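Time interval measuring enzyme TIME (Bombyx mori, PDB 2E47) belongs to the copper-zinc superoxide dismutase family, binds copper and zinc, and probably converts superoxide radicals to hydrogen peroxide and oxygen. Local coordinates at residues S8-A12 against I23-Q27; K32-G37 against R100-D106. All coordinates share one frame. Residues are numbered along the deposited sequence.

How the interactions relate
From the N terminus, the chain runs through strand 9-15, turns, and returns along strand 20-27, so interaction 1 pairs the two arms of a beta hairpin, with ten residues between its segments. It then passes into strand 33-40, whose first half forms interaction 2 with strand 98-105 only after 62 further residues, a stretch that includes strands 45-52 and 87-93. The two contacts therefore follow one another in series, without nesting or crossing. They are laterally continuous: Thr26 O lies 2.7 Å from His34 N and Thr24 N lies 3.0 Å from Gln36 O, both probable hydrogen bonds, making four adjacent antiparallel strands of the superoxide dismutase beta-barrel. On one face Ile23 packs on Val35 and Phe25 on Val33.

Interaction 1: S8-A12 against I23-Q27; sequences SRAIA and ITFTQ
Two extended strands, 9-12 and 23-27, run antiparallel at 163°, their axes approaching to 4.5 Å. Ala10 pairs with Phe25 and Ala12 with Ile23 as hydrogen-bonded pairs (CA to CA 5.1 and 5.2 Å); between them Ile11 faces Thr24 in a non-hydrogen-bonded pair, CA to CA 4.3 Å. Four backbone hydrogen bonds hold the ladder: Ala10 N to Phe25 O 3.1 Å, Phe25 N to Ala10 O 2.8 Å, Ala12 N to Ile23 O 2.8 Å and Ile23 N to Ala12 O 2.9 Å. Phe25 is m (chi2 -98°), which brings its ring alongside the small alanines: CD2 lies 4.2 Å from Ala10 CB and CE2 4.5 Å from Ala12 CB. Ile23, on the same face, has chi1 m but chi2 near 95°. On the other face Ile11 is tt and sets CD1 3.9 Å from Thr24 OG1, while Arg9 (mtm) lays its CD 3.7 Å from CG2 of Thr26, a p rotamer. Ile11 also touches an N-acetylglucosamine and packs on Gly55 of the second subunit. This is the beta hairpin of strands 9-15 and 20-27 in the superoxide dismutase barrel. It is flanked by strand 147-155, whose Ile153 meets Ala10 and Phe25, and by strand 33-40, whose Val33 touches Phe25 and Val35 both Phe25 and Ile23.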
ATOM      1  N   SER A   8      10.218  12.263  -3.631  1.00 40.61           N
ATOM      2  CA  SER A   8       9.240  11.258  -3.196  1.00 39.14           C
ATOM      3  C   SER A   8       7.813  11.675  -3.458  1.00 36.66           C
ATOM      4  O   SER A   8       7.416  12.796  -3.112  1.00 36.41           O
ATOM      5  CB  SER A   8       9.384  10.997  -1.699  1.00 40.59           C
ATOM      6  OG  SER A   8       9.869   9.671  -1.515  1.00 45.11           O
ATOM      7  N   ARG A   9       7.074  10.770  -4.106  1.00 32.81           N
ATOM      8  CA  ARG A   9       5.620  10.870  -4.234  1.00 31.20           C
ATOM      9  C   ARG A   9       4.970   9.563  -3.725  1.00 28.55           C
ATOM     10  O   ARG A   9       5.650   8.563  -3.477  1.00 27.00           O
ATOM     11  CB  ARG A   9       5.230  11.133  -5.691  1.00 31.44           C
ATOM     12  CG  ARG A   9       5.963  12.341  -6.292  1.00 35.90           C
ATOM     13  CD  ARG A   9       5.404  12.747  -7.647  1.00 41.82           C
ATOM     14  NE  ARG A   9       5.550  11.694  -8.674  1.00 47.31           N
ATOM     15  CZ  ARG A   9       4.744  11.548  -9.741  1.00 47.55           C
ATOM     16  NH1 ARG A   9       3.718  12.389  -9.955  1.00 43.87           N
ATOM     17  NH2 ARG A   9       4.952  10.536 -10.587  1.00 48.42           N
ATOM     18  N   ALA A  10       3.655   9.573  -3.589  1.00 25.73           N
ATOM     19  CA  ALA A  10       2.931   8.385  -3.163  1.00 23.94           C
ATOM     20  C   ALA A  10       1.611   8.385  -3.878  1.00 22.72           C
ATOM     21  O   ALA A  10       1.199   9.390  -4.436  1.00 22.22           O
ATOM     22  CB  ALA A  10       2.738   8.415  -1.688  1.00 22.28           C
ATOM     23  N   ILE A  11       0.938   7.260  -3.888  1.00 21.34           N
ATOM     24  CA  ILE A  11      -0.263   7.154  -4.690  1.00 21.35           C
ATOM     25  C   ILE A  11      -1.100   6.070  -4.016  1.00 20.17           C
ATOM     26  O   ILE A  11      -0.528   5.147  -3.383  1.00 20.44           O
ATOM     27  CB  ILE A  11       0.060   6.681  -6.104  1.00 21.89           C
ATOM     28  CG1 ILE A  11      -1.235   6.615  -6.935  1.00 22.16           C
ATOM     29  CG2 ILE A  11       0.725   5.266  -6.083  1.00 22.70           C
ATOM     30  CD1 ILE A  11      -0.981   6.646  -8.503  1.00 24.22           C
ATOM     31  N   ALA A  12      -2.421   6.220  -4.073  1.00 19.38           N
ATOM     32  CA  ALA A  12      -3.389   5.200  -3.561  1.00 19.96           C
ATOM     33  C   ALA A  12      -4.345   4.997  -4.691  1.00 19.98           C
ATOM     34  O   ALA A  12      -4.721   5.979  -5.366  1.00 21.31           O
ATOM     35  CB  ALA A  12      -4.202   5.748  -2.360  1.00 16.07           C
ATOM     36  N   ILE A  23      -5.261   8.625  -6.440  1.00 23.25           N
ATOM     37  CA  ILE A  23      -4.903   9.792  -5.604  1.00 23.61           C
ATOM     38  C   ILE A  23      -3.417   9.811  -5.380  1.00 23.24           C
ATOM     39  O   ILE A  23      -2.874   8.833  -4.888  1.00 20.91           O
ATOM     40  CB  ILE A  23      -5.686   9.787  -4.256  1.00 25.08           C
ATOM     41  CG1 ILE A  23      -7.193   9.755  -4.552  1.00 25.29           C
ATOM     42  CG2 ILE A  23      -5.355  11.085  -3.362  1.00 24.25           C
ATOM     43  CD1 ILE A  23      -7.680   8.382  -4.531  1.00 32.84           C
ATOM     44  N   THR A  24      -2.791  10.942  -5.737  1.00 21.24           N
ATOM     45  CA  THR A  24      -1.380  11.128  -5.775  1.00 21.31           C
ATOM     46  C   THR A  24      -0.990  12.147  -4.656  1.00 20.88           C
ATOM     47  O   THR A  24      -1.733  13.076  -4.432  1.00 18.73           O
ATOM     48  CB  THR A  24      -1.084  11.661  -7.218  1.00 23.66           C
ATOM     49  OG1 THR A  24      -0.704  10.564  -8.111  1.00 30.33           O
ATOM     50  CG2 THR A  24      -0.189  12.749  -7.260  1.00 24.29           C
ATOM     51  N   PHE A  25       0.169  11.989  -4.021  1.00 18.90           N
ATOM     52  CA  PHE A  25       0.583  12.898  -2.931  1.00 20.61           C
ATOM     53  C   PHE A  25       1.956  13.382  -3.286  1.00 21.79           C
ATOM     54  O   PHE A  25       2.827  12.565  -3.463  1.00 21.95           O
ATOM     55  CB  PHE A  25       0.693  12.102  -1.634  1.00 19.85           C
ATOM     56  CG  PHE A  25      -0.605  11.451  -1.205  1.00 20.25           C
ATOM     57  CD1 PHE A  25      -1.402  12.071  -0.238  1.00 25.21           C
ATOM     58  CD2 PHE A  25      -1.027  10.260  -1.772  1.00 21.23           C
ATOM     59  CE1 PHE A  25      -2.594  11.500   0.159  1.00 25.89           C
ATOM     60  CE2 PHE A  25      -2.238   9.648  -1.396  1.00 23.53           C
ATOM     61  CZ  PHE A  25      -3.020  10.256  -0.410  1.00 21.03           C
ATOM     62  N   THR A  26       2.196  14.680  -3.324  1.00 22.93           N
ATOM     63  CA  THR A  26       3.484  15.182  -3.745  1.00 25.56           C
ATOM     64  C   THR A  26       3.857  16.287  -2.799  1.00 26.94           C
ATOM     65  O   THR A  26       3.026  17.134  -2.463  1.00 28.19           O
ATOM     66  CB  THR A  26       3.414  15.696  -5.222  1.00 26.76           C
ATOM     67  OG1 THR A  26       2.496  16.770  -5.274  1.00 33.93           O
ATOM     68  CG2 THR A  26       2.732  14.702  -6.078  1.00 24.64           C
ATOM     69  N   GLN A  27       5.085  16.245  -2.313  1.00 27.70           N
ATOM     70  CA  GLN A  27       5.530  17.162  -1.318  1.00 31.16           C
ATOM     71  C   GLN A  27       5.792  18.472  -2.062  1.00 32.23           C
ATOM     72  O   GLN A  27       6.259  18.448  -3.185  1.00 32.23           O
ATOM     73  CB  GLN A  27       6.812  16.626  -0.633  1.00 31.02           C
ATOM     74  CG  GLN A  27       7.221  17.462   0.612  1.00 35.61           C
ATOM     75  CD  GLN A  27       7.725  16.622   1.808  1.00 39.47           C
ATOM     76  OE1 GLN A  27       7.357  15.451   1.999  1.00 42.41           O
ATOM     77  NE2 GLN A  27       8.532  17.259   2.657  1.00 43.47           N
TER

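Interaction 2: K32-G37 against R100-D106; sequences KVHVQG and RIDLVDD
Strands 33-37 and 100-105 lie almost exactly antiparallel (175°), with axes 4.4 Å apart at closest. Val33 with Asp105, Val35 with Leu103 and Gly37 with Ile101 form hydrogen-bonded pairs, each satisfying its amides and carbonyls reciprocally: Val33 N to Asp105 O 3.0 Å, Asp105 N to Val33 O 2.9 Å; Val35 N to Leu103 O 2.8 Å, Leu103 N to Val35 O 3.0 Å; Gly37 N to Ile101 O 3.0 Å, Ile101 N to Gly37 O 2.8 Å. His34 with Val104 and Gln36 with Asp102 are the intervening non-hydrogen-bonded pairs. On their face a His-carboxylate hydrogen bond spans the strands diagonally: NE2 of His34 (chi1 t, chi2 -168°) is the donor to OD2 of Asp102 (chi1 t) at 2.6 Å. Asp102 OD1 also has a long salt bridge to Arg100 NH2, 3.7 Å. At the far end Lys32 NZ reaches Asp106 OD2 in another long salt bridge, 4.0 Å. Asp105 turns to the opposite face, where OD2 is taken by Arg83 in a salt bridge and OD1 accepts from the backbone amides of Gln107 and Ile108. There too Val35 (t) sets CG2 3.6 Å from Leu103 CD1 and CG1 4.1 Å from Ile101 CG2. Gly37 has phi/psi 156/-158, at which a CB would clash with the preceding carbonyl oxygen. Pairing across 62 intervening residues is a long-range connection of the Greek-key beta-barrel of Cu-Zn superoxide dismutases. Strand 20-27 flanks strand 33-40, Thr24 and Thr26 forming backbone hydrogen bonds with Gln36 and His34, while Val91 and Leu88 of strand 87-93 touch Ile101 and Asp105.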
ATOM      1  N   LYS A  32       4.545  20.870   2.941  1.00 33.98           N
ATOM      2  CA  LYS A  32       3.118  20.491   2.778  1.00 33.60           C
ATOM      3  C   LYS A  32       2.935  19.459   1.661  1.00 31.68           C
ATOM      4  O   LYS A  32       3.848  19.249   0.867  1.00 32.22           O
ATOM      5  CB  LYS A  32       2.261  21.730   2.496  1.00 33.88           C
ATOM      6  CG  LYS A  32       2.254  22.753   3.660  1.00 38.21           C
ATOM      7  CD  LYS A  32       2.008  24.128   3.083  1.00 46.58           C
ATOM      8  CE  LYS A  32       0.936  24.890   3.852  1.00 51.91           C
ATOM      9  NZ  LYS A  32       1.305  25.151   5.283  1.00 55.58           N
ATOM     10  N   VAL A  33       1.738  18.891   1.553  1.00 28.91           N
ATOM     11  CA  VAL A  33       1.536  17.836   0.562  1.00 26.23           C
ATOM     12  C   VAL A  33       0.424  18.221  -0.393  1.00 24.93           C
ATOM     13  O   VAL A  33      -0.663  18.588   0.040  1.00 23.20           O
ATOM     14  CB  VAL A  33       1.370  16.438   1.250  1.00 26.58           C
ATOM     15  CG1 VAL A  33       0.934  15.286   0.252  1.00 24.09           C
ATOM     16  CG2 VAL A  33       2.714  16.058   1.974  1.00 23.58           C
ATOM     17  N   HIS A  34       0.714  18.188  -1.702  1.00 24.43           N
ATOM     18  CA  HIS A  34      -0.317  18.429  -2.685  1.00 23.82           C
ATOM     19  C   HIS A  34      -0.936  17.074  -2.973  1.00 24.58           C
ATOM     20  O   HIS A  34      -0.256  16.132  -3.457  1.00 25.35           O
ATOM     21  CB  HIS A  34       0.311  19.035  -3.945  1.00 24.81           C
ATOM     22  CG  HIS A  34      -0.680  19.570  -4.914  1.00 27.16           C
ATOM     23  ND1 HIS A  34      -0.337  19.926  -6.205  1.00 35.90           N
ATOM     24  CD2 HIS A  34      -1.997  19.852  -4.785  1.00 29.38           C
ATOM     25  CE1 HIS A  34      -1.410  20.382  -6.834  1.00 35.23           C
ATOM     26  NE2 HIS A  34      -2.430  20.355  -5.990  1.00 34.25           N
ATOM     27  N   VAL A  35      -2.231  16.969  -2.705  1.00 23.58           N
ATOM     28  CA  VAL A  35      -3.061  15.780  -3.000  1.00 21.83           C
ATOM     29  C   VAL A  35      -3.899  16.013  -4.243  1.00 22.61           C
ATOM     30  O   VAL A  35      -4.641  16.970  -4.316  1.00 22.49           O
ATOM     31  CB  VAL A  35      -4.007  15.528  -1.778  1.00 20.68           C
ATOM     32  CG1 VAL A  35      -4.849  14.231  -1.904  1.00 20.09           C
ATOM     33  CG2 VAL A  35      -3.186  15.515  -0.453  1.00 16.43           C
ATOM     34  N   GLN A  36      -3.798  15.186  -5.262  1.00 23.27           N
ATOM     35  CA  GLN A  36      -4.639  15.401  -6.428  1.00 25.34           C
ATOM     36  C   GLN A  36      -5.119  14.103  -7.084  1.00 25.34           C
ATOM     37  O   GLN A  36      -4.521  13.056  -6.929  1.00 24.99           O
ATOM     38  CB  GLN A  36      -3.947  16.331  -7.457  1.00 27.43           C
ATOM     39  CG  GLN A  36      -2.441  16.296  -7.471  1.00 28.76           C
ATOM     40  CD  GLN A  36      -1.761  17.177  -8.538  1.00 33.22           C
ATOM     41  OE1 GLN A  36      -2.393  17.969  -9.327  1.00 35.81           O
ATOM     42  NE2 GLN A  36      -0.445  17.071  -8.541  1.00 37.96           N
ATOM     43  N   GLY A  37      -6.183  14.165  -7.859  1.00 23.95           N
ATOM     44  CA  GLY A  37      -6.570  12.998  -8.620  1.00 22.21           C
ATOM     45  C   GLY A  37      -8.025  13.115  -8.919  1.00 22.10           C
ATOM     46  O   GLY A  37      -8.601  14.227  -8.859  1.00 20.82           O
ATOM     47  N   ARG A 100     -12.978  15.624  -8.796  1.00 27.74           N
ATOM     48  CA  ARG A 100     -11.665  16.173  -9.006  1.00 30.86           C
ATOM     49  C   ARG A 100     -11.135  16.511  -7.623  1.00 30.15           C
ATOM     50  O   ARG A 100     -11.722  17.313  -6.929  1.00 31.43           O
ATOM     51  CB  ARG A 100     -11.796  17.487  -9.827  1.00 32.61           C
ATOM     52  CG  ARG A 100     -10.609  17.821 -10.749  1.00 35.84           C
ATOM     53  CD  ARG A 100      -9.293  18.104 -10.070  1.00 43.28           C
ATOM     54  NE  ARG A 100      -8.268  17.149 -10.538  1.00 48.37           N
ATOM     55  CZ  ARG A 100      -6.937  17.232 -10.362  1.00 49.86           C
ATOM     56  NH1 ARG A 100      -6.165  16.249 -10.814  1.00 49.34           N
ATOM     57  NH2 ARG A 100      -6.369  18.251  -9.741  1.00 49.87           N
ATOM     58  N   ILE A 101     -10.071  15.853  -7.192  1.00 29.88           N
ATOM     59  CA  ILE A 101      -9.412  16.222  -5.953  1.00 30.55           C
ATOM     60  C   ILE A 101      -8.188  17.135  -6.201  1.00 30.22           C
ATOM     61  O   ILE A 101      -7.311  16.834  -7.028  1.00 28.90           O
ATOM     62  CB  ILE A 101      -8.961  14.952  -5.200  1.00 31.56           C
ATOM     63  CG1 ILE A 101     -10.164  14.045  -4.910  1.00 31.59           C
ATOM     64  CG2 ILE A 101      -8.202  15.309  -3.904  1.00 29.14           C
ATOM     65  CD1 ILE A 101      -9.674  12.628  -4.578  1.00 36.73           C
ATOM     66  N   ASP A 102      -8.114  18.248  -5.491  1.00 30.28           N
ATOM     67  CA  ASP A 102      -6.995  19.137  -5.662  1.00 31.01           C
ATOM     68  C   ASP A 102      -6.837  20.014  -4.451  1.00 31.17           C
ATOM     69  O   ASP A 102      -7.490  21.061  -4.303  1.00 30.58           O
ATOM     70  CB  ASP A 102      -7.177  19.975  -6.916  1.00 33.03           C
ATOM     71  CG  ASP A 102      -5.944  20.849  -7.228  1.00 37.96           C
ATOM     72  OD1 ASP A 102      -5.941  21.576  -8.268  1.00 43.19           O
ATOM     73  OD2 ASP A 102      -4.972  20.811  -6.438  1.00 41.92           O
ATOM     74  N   LEU A 103      -5.942  19.612  -3.564  1.00 29.96           N
ATOM     75  CA  LEU A 103      -5.829  20.329  -2.310  1.00 28.87           C
ATOM     76  C   LEU A 103      -4.436  20.221  -1.782  1.00 28.17           C
ATOM     77  O   LEU A 103      -3.666  19.319  -2.159  1.00 26.01           O
ATOM     78  CB  LEU A 103      -6.819  19.821  -1.276  1.00 27.52           C
ATOM     79  CG  LEU A 103      -6.595  18.371  -0.810  1.00 31.00           C
ATOM     80  CD1 LEU A 103      -5.558  18.124   0.313  1.00 27.12           C
ATOM     81  CD2 LEU A 103      -7.920  17.766  -0.365  1.00 34.17           C
ATOM     82  N   VAL A 104      -4.106  21.175  -0.936  1.00 26.12           N
ATOM     83  CA  VAL A 104      -2.839  21.170  -0.281  1.00 28.81           C
ATOM     84  C   VAL A 104      -3.134  20.956   1.199  1.00 28.95           C
ATOM     85  O   VAL A 104      -4.016  21.606   1.723  1.00 28.28           O
ATOM     86  CB  VAL A 104      -2.121  22.484  -0.520  1.00 28.07           C
ATOM     87  CG1 VAL A 104      -0.872  22.566   0.322  1.00 29.30           C
ATOM     88  CG2 VAL A 104      -1.790  22.598  -2.056  1.00 33.14           C
ATOM     89  N   ASP A 105      -2.417  20.041   1.853  1.00 30.02           N
ATOM     90  CA  ASP A 105      -2.635  19.758   3.263  1.00 31.70           C
ATOM     91  C   ASP A 105      -1.342  20.012   4.060  1.00 32.09           C
ATOM     92  O   ASP A 105      -0.259  19.607   3.667  1.00 31.52           O
ATOM     93  CB  ASP A 105      -3.090  18.321   3.467  1.00 31.34           C
ATOM     94  CG  ASP A 105      -3.638  18.067   4.895  1.00 36.13           C
ATOM     95  OD1 ASP A 105      -2.864  17.606   5.768  1.00 37.86           O
ATOM     96  OD2 ASP A 105      -4.851  18.342   5.166  1.00 39.00           O
ATOM     97  N   ASP A 106      -1.456  20.674   5.203  1.00 34.56           N
ATOM     98  CA  ASP A 106      -0.247  20.979   6.012  1.00 36.19           C
ATOM     99  C   ASP A 106      -0.070  20.077   7.229  1.00 35.09           C
ATOM    100  O   ASP A 106       0.800  20.357   8.037  1.00 36.82           O
ATOM    101  CB  ASP A 106      -0.239  22.452   6.469  1.00 38.40           C
ATOM    102  CG  ASP A 106      -1.547  22.855   7.174  1.00 42.92           C
ATOM    103  OD1 ASP A 106      -2.470  21.997   7.247  1.00 47.08           O
ATOM    104  OD2 ASP A 106      -1.649  24.012   7.667  1.00 51.85           O
TER